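DUF72 domain-containing protein (Thermotoga maritima, PDB 1VPQ) is of unknown function but has a TIM-barrel fold with a cluster of charged side chains that may bind an anionic ligand at the C-terminal end of its strands. Local coordinates at residues E24-V29 with N251-G256; A153-H158 with Y201-G206; S160-E165 with G187-R192. One frame throughout, in Å; residues are numbered along the deposited sequence.

Interaction 1 of 3, residues E24-V29 with N251-G256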
loop_
_atom_site.group_PDB
_atom_site.type_symbol
_atom_site.label_atom_id
_atom_site.label_comp_id
_atom_site.label_asym_id
_atom_site.label_seq_id
_atom_site.Cartn_x
_atom_site.Cartn_y
_atom_site.Cartn_z
ATOM N N GLU A 24 -12.666 -11.888 -7.484
ATOM C CA GLU A 24 -13.871 -12.340 -8.188
ATOM C C GLU A 24 -15.052 -11.390 -7.943
ATOM O O GLU A 24 -15.868 -11.173 -8.832
ATOM C CB GLU A 24 -14.237 -13.758 -7.751
ATOM C CG GLU A 24 -13.216 -14.832 -8.158
ATOM C CD GLU A 24 -13.464 -15.398 -9.554
ATOM O OE1 GLU A 24 -13.350 -14.638 -10.540
ATOM O OE2 GLU A 24 -13.767 -16.610 -9.663
ATOM N N ASP A 25 -15.143 -10.858 -6.723
ATOM C CA ASP A 25 -15.988 -9.694 -6.387
ATOM C C ASP A 25 -16.071 -8.625 -7.487
ATOM O O ASP A 25 -17.134 -8.021 -7.673
ATOM C CB ASP A 25 -15.437 -8.992 -5.125
ATOM C CG ASP A 25 -16.150 -9.399 -3.852
ATOM O OD1 ASP A 25 -16.873 -10.419 -3.858
ATOM O OD2 ASP A 25 -15.982 -8.689 -2.836
ATOM N N TRP A 26 -14.945 -8.373 -8.167
ATOM C CA TRP A 26 -14.850 -7.340 -9.218
ATOM C C TRP A 26 -15.537 -7.720 -10.548
ATOM O O TRP A 26 -15.831 -6.845 -11.365
ATOM C CB TRP A 26 -13.379 -6.966 -9.483
ATOM C CG TRP A 26 -12.679 -6.273 -8.346
ATOM C CD1 TRP A 26 -13.054 -6.257 -7.032
ATOM C CD2 TRP A 26 -11.451 -5.528 -8.417
ATOM N NE1 TRP A 26 -12.153 -5.532 -6.292
ATOM C CE2 TRP A 26 -11.159 -5.077 -7.116
ATOM C CE3 TRP A 26 -10.577 -5.198 -9.455
ATOM C CZ2 TRP A 26 -10.026 -4.317 -6.821
ATOM C CZ3 TRP A 26 -9.447 -4.434 -9.164
ATOM C CH2 TRP A 26 -9.186 -4.005 -7.858
ATOM N N LYS A 27 -15.787 -9.011 -10.767
ATOM C CA LYS A 27 -16.540 -9.454 -11.941
ATOM C C LYS A 27 -17.983 -8.961 -11.868
ATOM O O LYS A 27 -18.668 -9.197 -10.868
ATOM C CB LYS A 27 -16.549 -10.977 -12.054
ATOM C CG LYS A 27 -15.280 -11.602 -12.596
ATOM C CD LYS A 27 -15.497 -13.096 -12.737
ATOM C CE LYS A 27 -14.561 -13.709 -13.731
ATOM N N GLY A 28 -18.443 -8.308 -12.937
ATOM C CA GLY A 28 -19.780 -7.701 -12.973
ATOM C C GLY A 28 -19.852 -6.373 -12.232
ATOM O O GLY A 28 -20.945 -5.895 -11.887
ATOM N N VAL A 29 -18.677 -5.793 -11.981
ATOM C CA VAL A 29 -18.543 -4.496 -11.344
ATOM C C VAL A 29 -17.576 -3.704 -12.217
ATOM O O VAL A 29 -18.020 -2.896 -13.022
ATOM C CB VAL A 29 -18.068 -4.621 -9.871
ATOM C CG1 VAL A 29 -17.883 -3.244 -9.229
ATOM C CG2 VAL A 29 -19.060 -5.446 -9.062
ATOM N N ASN A 251 -7.803 0.689 -0.955
ATOM C CA ASN A 251 -7.798 -0.589 -0.267
ATOM C C ASN A 251 -9.195 -1.079 0.090
ATOM O O ASN A 251 -9.349 -2.170 0.638
ATOM C CB ASN A 251 -6.953 -0.459 1.012
ATOM C CG ASN A 251 -6.431 -1.789 1.508
ATOM O OD1 ASN A 251 -6.148 -2.697 0.722
ATOM N ND2 ASN A 251 -6.298 -1.915 2.819
ATOM N N ASN A 252 -10.200 -0.258 -0.201
ATOM C CA ASN A 252 -11.600 -0.592 0.072
ATOM C C ASN A 252 -12.136 -1.506 -1.009
ATOM O O ASN A 252 -13.085 -1.169 -1.703
ATOM C CB ASN A 252 -12.456 0.675 0.200
ATOM C CG ASN A 252 -12.356 1.594 -1.014
ATOM O OD1 ASN A 252 -11.273 1.827 -1.544
ATOM N ND2 ASN A 252 -13.489 2.141 -1.438
ATOM N N CYS A 253 -11.522 -2.681 -1.131
ATOM C CA CYS A 253 -11.665 -3.540 -2.318
ATOM C C CYS A 253 -12.924 -4.403 -2.327
ATOM O O CYS A 253 -13.201 -5.082 -3.315
ATOM C CB CYS A 253 -10.418 -4.431 -2.480
ATOM S SG CYS A 253 -8.897 -3.541 -3.020
ATOM N N TYR A 254 -13.682 -4.367 -1.237
ATOM C CA TYR A 254 -14.933 -5.135 -1.139
ATOM C C TYR A 254 -15.884 -4.752 -2.277
ATOM O O TYR A 254 -16.297 -3.592 -2.390
ATOM C CB TYR A 254 -15.599 -4.882 0.216
ATOM C CG TYR A 254 -16.862 -5.676 0.488
ATOM C CD1 TYR A 254 -16.800 -6.980 0.973
ATOM C CD2 TYR A 254 -18.117 -5.107 0.299
ATOM C CE1 TYR A 254 -17.975 -7.714 1.243
ATOM C CE2 TYR A 254 -19.290 -5.826 0.564
ATOM C CZ TYR A 254 -19.209 -7.128 1.036
ATOM O OH TYR A 254 -20.363 -7.837 1.301
ATOM N N LYS A 255 -16.193 -5.731 -3.128
ATOM C CA LYS A 255 -17.110 -5.561 -4.268
ATOM C C LYS A 255 -16.693 -4.456 -5.261
ATOM O O LYS A 255 -17.542 -3.777 -5.847
ATOM C CB LYS A 255 -18.545 -5.352 -3.772
ATOM C CG LYS A 255 -19.131 -6.581 -3.085
ATOM C CD LYS A 255 -20.542 -6.295 -2.585
ATOM C CE LYS A 255 -21.214 -7.521 -1.957
ATOM N NZ LYS A 255 -22.366 -7.997 -2.757
ATOM N N GLY A 256 -15.386 -4.296 -5.450
ATOM C CA GLY A 256 -14.861 -3.425 -6.502
ATOM C C GLY A 256 -14.912 -1.938 -6.199
ATOM O O GLY A 256 -14.622 -1.118 -7.069
#

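Interaction 2 of 3, residues A153-H158 with Y201-G206. With SO4 (sulfate ion), chain B; SO4 (sulfate ion), chain C.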
loop_
_atom_site.group_PDB
_atom_site.type_symbol
_atom_site.label_atom_id
_atom_site.label_comp_id
_atom_site.label_asym_id
_atom_site.label_seq_id
_atom_site.Cartn_x
_atom_site.Cartn_y
_atom_site.Cartn_z
ATOM N N ALA A 153 8.793 2.215 2.961
ATOM C CA ALA A 153 7.708 3.049 3.479
ATOM C C ALA A 153 7.021 2.358 4.642
ATOM O O ALA A 153 6.880 1.126 4.656
ATOM C CB ALA A 153 6.683 3.371 2.391
ATOM N N VAL A 154 6.600 3.163 5.621
ATOM C CA VAL A 154 5.961 2.645 6.838
ATOM C C VAL A 154 4.599 3.307 7.111
ATOM O O VAL A 154 4.446 4.533 7.001
ATOM C CB VAL A 154 6.899 2.784 8.090
ATOM C CG1 VAL A 154 6.128 2.522 9.392
ATOM C CG2 VAL A 154 8.093 1.819 7.995
ATOM N N GLU A 155 3.640 2.459 7.490
ATOM C CA GLU A 155 2.300 2.855 7.902
ATOM C C GLU A 155 2.000 2.357 9.326
ATOM O O GLU A 155 2.198 1.175 9.635
ATOM C CB GLU A 155 1.267 2.229 6.949
ATOM C CG GLU A 155 -0.167 2.692 7.174
ATOM C CD GLU A 155 -1.197 1.841 6.441
ATOM O OE1 GLU A 155 -0.900 1.382 5.324
ATOM O OE2 GLU A 155 -2.310 1.630 6.974
ATOM N N PHE A 156 1.469 3.248 10.162
ATOM C CA PHE A 156 1.005 2.907 11.510
ATOM C C PHE A 156 -0.516 2.899 11.594
ATOM O O PHE A 156 -1.191 3.657 10.893
ATOM C CB PHE A 156 1.528 3.908 12.533
ATOM C CG PHE A 156 2.966 4.260 12.358
ATOM C CD1 PHE A 156 3.962 3.417 12.833
ATOM C CD2 PHE A 156 3.330 5.446 11.732
ATOM C CE1 PHE A 156 5.317 3.751 12.675
ATOM C CE2 PHE A 156 4.676 5.792 11.571
ATOM C CZ PHE A 156 5.668 4.944 12.047
ATOM N N ARG A 157 -1.040 2.039 12.464
ATOM C CA ARG A 157 -2.471 1.948 12.732
ATOM C C ARG A 157 -2.849 2.601 14.065
ATOM O O ARG A 157 -3.971 3.074 14.223
ATOM C CB ARG A 157 -2.903 0.485 12.762
ATOM C CG ARG A 157 -4.418 0.281 12.819
ATOM C CD ARG A 157 -4.979 0.212 11.432
ATOM N NE ARG A 157 -4.862 -1.144 10.899
ATOM C CZ ARG A 157 -4.657 -1.457 9.624
ATOM N NH1 ARG A 157 -4.501 -0.516 8.700
ATOM N NH2 ARG A 157 -4.591 -2.733 9.272
ATOM N N HIS A 158 -1.919 2.637 15.015
ATOM C CA HIS A 158 -2.227 3.100 16.369
ATOM C C HIS A 158 -1.967 4.613 16.515
ATOM O O HIS A 158 -0.954 5.122 16.025
ATOM C CB HIS A 158 -1.403 2.294 17.387
ATOM C CG HIS A 158 -1.916 2.378 18.793
ATOM N ND1 HIS A 158 -1.302 3.141 19.765
ATOM C CD2 HIS A 158 -2.985 1.796 19.391
ATOM C CE1 HIS A 158 -1.971 3.025 20.898
ATOM N NE2 HIS A 158 -2.996 2.214 20.698
ATOM N N TYR A 201 3.420 8.381 -0.367
ATOM C CA TYR A 201 2.713 7.119 -0.458
ATOM C C TYR A 201 1.379 7.281 0.266
ATOM O O TYR A 201 1.367 7.573 1.456
ATOM C CB TYR A 201 3.553 6.019 0.193
ATOM C CG TYR A 201 3.202 4.587 -0.206
ATOM C CD1 TYR A 201 1.968 4.022 0.114
ATOM C CD2 TYR A 201 4.124 3.795 -0.875
ATOM C CE1 TYR A 201 1.670 2.701 -0.235
ATOM C CE2 TYR A 201 3.840 2.490 -1.224
ATOM C CZ TYR A 201 2.615 1.940 -0.899
ATOM O OH TYR A 201 2.340 0.633 -1.260
ATOM N N PHE A 202 0.266 7.105 -0.445
ATOM C CA PHE A 202 -1.064 7.223 0.164
ATOM C C PHE A 202 -1.761 5.890 0.163
ATOM O O PHE A 202 -1.721 5.182 -0.839
ATOM C CB PHE A 202 -1.947 8.200 -0.607
ATOM C CG PHE A 202 -1.449 9.599 -0.591
ATOM C CD1 PHE A 202 -0.355 9.968 -1.370
ATOM C CD2 PHE A 202 -2.070 10.558 0.193
ATOM C CE1 PHE A 202 0.117 11.279 -1.360
ATOM C CE2 PHE A 202 -1.604 11.866 0.209
ATOM C CZ PHE A 202 -0.506 12.226 -0.573
ATOM N N ARG A 203 -2.431 5.568 1.268
ATOM C CA ARG A 203 -3.290 4.390 1.319
ATOM C C ARG A 203 -4.674 4.748 1.859
ATOM O O ARG A 203 -4.784 5.309 2.935
ATOM C CB ARG A 203 -2.645 3.290 2.155
ATOM C CG ARG A 203 -1.346 2.750 1.556
ATOM C CD ARG A 203 -0.918 1.478 2.257
ATOM N NE ARG A 203 -1.653 0.302 1.794
ATOM C CZ ARG A 203 -2.074 -0.699 2.569
ATOM N NH1 ARG A 203 -1.898 -0.675 3.879
ATOM N NH2 ARG A 203 -2.715 -1.724 2.025
ATOM N N PHE A 204 -5.718 4.421 1.094
ATOM C CA PHE A 204 -7.101 4.715 1.468
ATOM C C PHE A 204 -7.864 3.423 1.727
ATOM O O PHE A 204 -8.064 2.621 0.821
ATOM C CB PHE A 204 -7.800 5.519 0.366
ATOM C CG PHE A 204 -7.052 6.768 -0.059
ATOM C CD1 PHE A 204 -6.487 7.624 0.879
ATOM C CD2 PHE A 204 -6.943 7.099 -1.399
ATOM C CE1 PHE A 204 -5.807 8.776 0.479
ATOM C CE2 PHE A 204 -6.267 8.254 -1.808
ATOM C CZ PHE A 204 -5.700 9.087 -0.868
ATOM N N HIS A 205 -8.287 3.236 2.974
ATOM C CA HIS A 205 -8.956 2.000 3.413
ATOM C C HIS A 205 -10.467 2.134 3.509
ATOM O O HIS A 205 -11.153 1.182 3.902
ATOM C CB HIS A 205 -8.439 1.586 4.797
ATOM C CG HIS A 205 -6.953 1.434 4.870
ATOM N ND1 HIS A 205 -6.267 0.506 4.122
ATOM C CD2 HIS A 205 -6.028 2.076 5.617
ATOM C CE1 HIS A 205 -4.979 0.595 4.393
ATOM N NE2 HIS A 205 -4.806 1.543 5.297
ATOM N N GLY A 206 -10.975 3.317 3.180
ATOM C CA GLY A 206 -12.360 3.673 3.465
ATOM C C GLY A 206 -12.550 4.033 4.929
ATOM O O GLY A 206 -11.599 4.046 5.702
HETATM S S SO4 B . -4.248 -3.122 5.454
HETATM O O1 SO4 B . -3.549 -2.021 6.109
HETATM O O2 SO4 B . -4.296 -4.287 6.330
HETATM O O3 SO4 B . -5.604 -2.684 5.156
HETATM O O4 SO4 B . -3.530 -3.494 4.240
HETATM S S SO4 C . -5.378 -4.342 12.510
HETATM O O1 SO4 C . -4.766 -5.076 11.406
HETATM O O2 SO4 C . -6.050 -5.258 13.414
HETATM O O3 SO4 C . -4.349 -3.646 13.267
HETATM O O4 SO4 C . -6.341 -3.373 12.002
#

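Interaction 3 of 3, residues S160-E165 with G187-R192. With SO4 (sulfate ion), chain D.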
loop_
_atom_site.group_PDB
_atom_site.type_symbol
_atom_site.label_atom_id
_atom_site.label_comp_id
_atom_site.label_asym_id
_atom_site.label_seq_id
_atom_site.Cartn_x
_atom_site.Cartn_y
_atom_site.Cartn_z
ATOM N N SER A 160 -1.002 6.486 19.005
ATOM C CA SER A 160 0.209 6.835 19.762
ATOM C C SER A 160 1.391 7.298 18.902
ATOM O O SER A 160 2.302 7.967 19.400
ATOM C CB SER A 160 0.649 5.636 20.606
ATOM O OG SER A 160 0.894 4.497 19.800
ATOM N N TRP A 161 1.373 6.925 17.623
ATOM C CA TRP A 161 2.457 7.229 16.697
ATOM C C TRP A 161 2.416 8.637 16.085
ATOM O O TRP A 161 3.416 9.084 15.522
ATOM C CB TRP A 161 2.479 6.192 15.566
ATOM C CG TRP A 161 2.990 4.840 15.975
ATOM C CD1 TRP A 161 2.248 3.720 16.214
ATOM C CD2 TRP A 161 4.359 4.459 16.166
ATOM N NE1 TRP A 161 3.064 2.679 16.555
ATOM C CE2 TRP A 161 4.365 3.103 16.538
ATOM C CE3 TRP A 161 5.583 5.141 16.073
ATOM C CZ2 TRP A 161 5.541 2.408 16.813
ATOM C CZ3 TRP A 161 6.753 4.448 16.343
ATOM C CH2 TRP A 161 6.722 3.093 16.708
ATOM N N ASP A 162 1.279 9.329 16.163
ATOM C CA ASP A 162 1.156 10.656 15.521
ATOM C C ASP A 162 1.761 11.767 16.379
ATOM O O ASP A 162 1.044 12.619 16.912
ATOM C CB ASP A 162 -0.300 10.996 15.158
ATOM C CG ASP A 162 -0.434 12.388 14.526
ATOM O OD1 ASP A 162 0.388 12.718 13.656
ATOM O OD2 ASP A 162 -1.342 13.159 14.910
ATOM N N ARG A 163 3.087 11.752 16.485
ATOM C CA ARG A 163 3.822 12.703 17.312
ATOM C C ARG A 163 5.124 13.073 16.600
ATOM O O ARG A 163 5.578 12.351 15.723
ATOM C CB ARG A 163 4.098 12.111 18.705
ATOM C CG ARG A 163 4.761 10.740 18.692
ATOM C CD ARG A 163 4.874 10.143 20.086
ATOM N NE ARG A 163 5.702 10.950 20.979
ATOM C CZ ARG A 163 5.816 10.770 22.296
ATOM N NH1 ARG A 163 5.161 9.796 22.915
ATOM N NH2 ARG A 163 6.598 11.576 23.002
ATOM N N GLU A 164 5.717 14.197 16.976
ATOM C CA GLU A 164 6.827 14.748 16.201
ATOM C C GLU A 164 8.014 13.800 16.107
ATOM O O GLU A 164 8.621 13.660 15.054
ATOM C CB GLU A 164 7.281 16.098 16.769
ATOM C CG GLU A 164 8.244 16.865 15.854
ATOM C CD GLU A 164 7.763 16.957 14.394
ATOM O OE1 GLU A 164 6.550 17.185 14.156
ATOM O OE2 GLU A 164 8.607 16.794 13.484
ATOM N N GLU A 165 8.330 13.148 17.218
ATOM C CA GLU A 165 9.448 12.208 17.287
ATOM C C GLU A 165 9.389 11.158 16.176
ATOM O O GLU A 165 10.426 10.738 15.656
ATOM C CB GLU A 165 9.463 11.514 18.660
ATOM C CG GLU A 165 9.968 12.396 19.819
ATOM C CD GLU A 165 8.858 13.024 20.665
ATOM O OE1 GLU A 165 7.793 13.426 20.131
ATOM O OE2 GLU A 165 9.076 13.127 21.892
ATOM N N GLY A 187 -8.623 5.643 18.555
ATOM C CA GLY A 187 -7.429 4.798 18.553
ATOM C C GLY A 187 -6.662 4.689 17.253
ATOM O O GLY A 187 -5.489 4.313 17.260
ATOM N N LEU A 188 -7.319 5.005 16.142
ATOM C CA LEU A 188 -6.729 4.825 14.813
ATOM C C LEU A 188 -5.870 6.009 14.394
ATOM O O LEU A 188 -6.067 7.131 14.862
ATOM C CB LEU A 188 -7.822 4.605 13.771
ATOM C CG LEU A 188 -8.636 3.321 13.920
ATOM C CD1 LEU A 188 -9.656 3.218 12.805
ATOM C CD2 LEU A 188 -7.725 2.106 13.931
ATOM N N PHE A 189 -4.923 5.750 13.499
ATOM C CA PHE A 189 -3.974 6.771 13.086
ATOM C C PHE A 189 -4.683 7.761 12.157
ATOM O O PHE A 189 -5.403 7.348 11.243
ATOM C CB PHE A 189 -2.760 6.131 12.402
ATOM C CG PHE A 189 -1.591 7.064 12.243
ATOM C CD1 PHE A 189 -1.484 7.870 11.127
ATOM C CD2 PHE A 189 -0.602 7.135 13.208
ATOM C CE1 PHE A 189 -0.409 8.744 10.975
ATOM C CE2 PHE A 189 0.475 7.999 13.056
ATOM C CZ PHE A 189 0.571 8.801 11.940
ATOM N N PRO A 190 -4.496 9.075 12.396
ATOM C CA PRO A 190 -5.193 10.086 11.594
ATOM C C PRO A 190 -4.602 10.309 10.206
ATOM O O PRO A 190 -3.573 9.733 9.856
ATOM C CB PRO A 190 -5.036 11.354 12.431
ATOM C CG PRO A 190 -3.744 11.171 13.129
ATOM C CD PRO A 190 -3.649 9.697 13.430
ATOM N N TYR A 191 -5.272 11.150 9.432
ATOM C CA TYR A 191 -4.826 11.508 8.090
ATOM C C TYR A 191 -3.842 12.640 8.226
ATOM O O TYR A 191 -4.226 13.737 8.588
ATOM C CB TYR A 191 -6.021 11.941 7.240
ATOM C CG TYR A 191 -5.692 12.506 5.888
ATOM C CD1 TYR A 191 -5.477 11.672 4.801
ATOM C CD2 TYR A 191 -5.633 13.885 5.685
ATOM C CE1 TYR A 191 -5.182 12.194 3.546
ATOM C CE2 TYR A 191 -5.345 14.416 4.443
ATOM C CZ TYR A 191 -5.123 13.568 3.376
ATOM O OH TYR A 191 -4.837 14.086 2.134
ATOM N N ARG A 192 -2.572 12.345 7.976
ATOM C CA ARG A 192 -1.498 13.350 8.036
ATOM C C ARG A 192 -0.810 13.486 6.676
ATOM O O ARG A 192 0.024 12.656 6.323
ATOM C CB ARG A 192 -0.445 12.985 9.106
ATOM C CG ARG A 192 -0.859 13.111 10.577
ATOM C CD ARG A 192 -2.044 14.027 10.757
ATOM N NE ARG A 192 -2.226 14.570 12.093
ATOM C CZ ARG A 192 -3.379 15.051 12.547
ATOM N NH1 ARG A 192 -4.474 15.016 11.796
ATOM N NH2 ARG A 192 -3.444 15.546 13.772
HETATM S S SO4 D . -8.369 13.297 10.394
HETATM O O1 SO4 D . -8.338 11.932 10.928
HETATM O O2 SO4 D . -7.548 14.206 11.205
HETATM O O3 SO4 D . -7.876 13.311 9.030
HETATM O O4 SO4 D . -9.742 13.763 10.355
#

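Interaction 1 of 3, residues E24-V29 with N251-G256
The indole of Trp26 carries Gly256 over one face and the backbone oxygen of Cys253 at its edge. Gly256 CA sits against the five-membered ring, 3.4 Å from Trp26 CD1. A side chain at Gly256 would run into Val29 CG1, and its phi of 77° also suits a residue without one. In the plane of the indole, Trp26 NE1 gives its hydrogen to Cys253 O at 3.2 Å, reaching a carbonyl lone pair with an N-H...O angle of 157°. The same oxygen accepts from Gly256 N, so two donors grip it and tie the turn to the indole. Farther round the rim, Cys253 SG lies 4.0 Å from Trp26 CZ2, a sulfur-aromatic contact made at the ring edge. Phe23, Tyr31 and Ala259 of helix 257-270 also meet this ring. These neighbours suit a large aromatic, while Cys253 O calls for its N-H. The second ring, Tyr254, has Lys255 CG 3.7 Å above one face, offset toward the rim.

One residue before Trp26, Asp25 OD2 takes the hydrogen of Lys255 N at 3.0 Å, met from above the carboxylate plane; a short acidic side chain can reach this backbone amide. Val29 adds an apolar border, its CG1 lying 3.4 Å from Lys255 O. Gly256 is the N-cap residue of helix 257-270. The arrangement thus joins two loops at the C-terminal ends of neighbouring strands, 13-18 and 245-250, the first and last of the barrel, as in the closure of a TIM barrel.

Interaction 2 of 3, residues A153-H158 with Y201-G206
Glu155 reaches both Arg203 and His205, one carboxylate oxygen for each, inside the mouth of a TIM barrel where parallel strands 152-155 and 199-204 end. Arg203 NH1 bonds to Glu155 OE1 at 2.7 Å, on the syn side and nearly straight at 167°, in a salt bridge whose two side chains cross at about a right angle. His205 meets Glu155 tip to tip: NE2 donates to OE2 at 3.0 Å, also syn but 31° out of the carboxylate plane. The two partners pack on each other, His205 CE1 lying 3.4 Å above one face of the Arg203 guanidinium, toward its rim. Arg157 NH1 forms a longer salt bridge to Glu155 OE2, so the carboxylate probably offsets part of the charge of two arginines.

Two sulfates, probably from the crystallisation liquor, lie at the edge of the Arg157 guanidinium. Arg203 NH2 reaches O4 of the chain B sulfate at 3.0 Å, and Arg157 NH1 reaches O1 of the same ion at 3.1 Å. Tyr220 and Lys84 are further sulfate partners. Such a pocket is consistent with a site for a negatively charged ligand.

The next shell positions these groups. Glutamate suits its place because its chain, with CG anti to the backbone N (chi1 -173°) and extended beyond, carries the carboxylate past strand 176-181, over Val178 and Val180. Arg203 NH2 has a salt bridge to Glu54, which also bonds Tyr201 OH, while His205 ND1 is hydrogen-bonded to Asn251 ND2. Below the charged layer, the small Ala153 leaves room for the phenol, its CB 4.2 Å from Tyr201 CD2.

Interaction 3 of 3, residues S160-E165 with G187-R192
Trp161 and Asp162 meet Phe189 in van der Waals contact at one corner of its ring. Phe189 CE2 lies 3.7 Å from both Trp161 CB and Asp162 CB and 3.5 Å from Asp162 N, with the carbonyl carbon of Trp161 near the ring plane. Pro190 CD covers one face of the same ring, offset toward its rim. A flat phenyl suits this place, since it offers a face to the proline and its edge to the Trp161 backbone. The indole of Trp161 leads the other way, into Phe156, Phe131 and helix 135-147, and gives its N-H to Phe131 O.

The charged contact is looser. Asp162 OD2 and Arg192 NE are 3.3 Å apart in a salt bridge whose hydrogen bond is weak, and the carboxylate and guanidinium planes stand 77° apart. Asp162 CG is anti to the backbone N (chi1 178°), which sets it 3.8 Å from Pro190 CG. Asp162 OD1 is hydrogen-bonded to Tyr167 of helix 164-173. Pro190 CG also lies 3.8 Å above one face of the Arg192 guanidinium, offset toward the rim. An alanine in place of Arg192 would probably leave Asp162 OD2 without its charged mate and uncover one side of Pro190 CG.

An inverse gamma turn at Asp162 lets the chain bend just ahead of helix 164-173. The contact thus joins two loops that follow strands 152-155 and 176-181 on the C-terminal side of the TIM barrel.

How the interactions relate
Interaction 2 is the buried one, about 7 Å from the centre of the chain to its own centre, whereas interactions 1 and 3 are partly buried and lie 17 to 18 Å out, their centres about 30 Å apart. All three belong to the C-terminal ends of the barrel strands. Charge is concentrated in interaction 2; interaction 1 relies on hydrogen bonds to backbone atoms, and interaction 3 on one loose salt bridge beside an aromatic contact. Interaction 2 touches both others: Asn251 of segment 251-256 pairs with His205, and Phe189 of segment 187-192 packs on the backbone of Phe156 and His158. Strand 152-155 leads through segment 160-165 into helix 164-173, so interactions 2 and 3 share one connection.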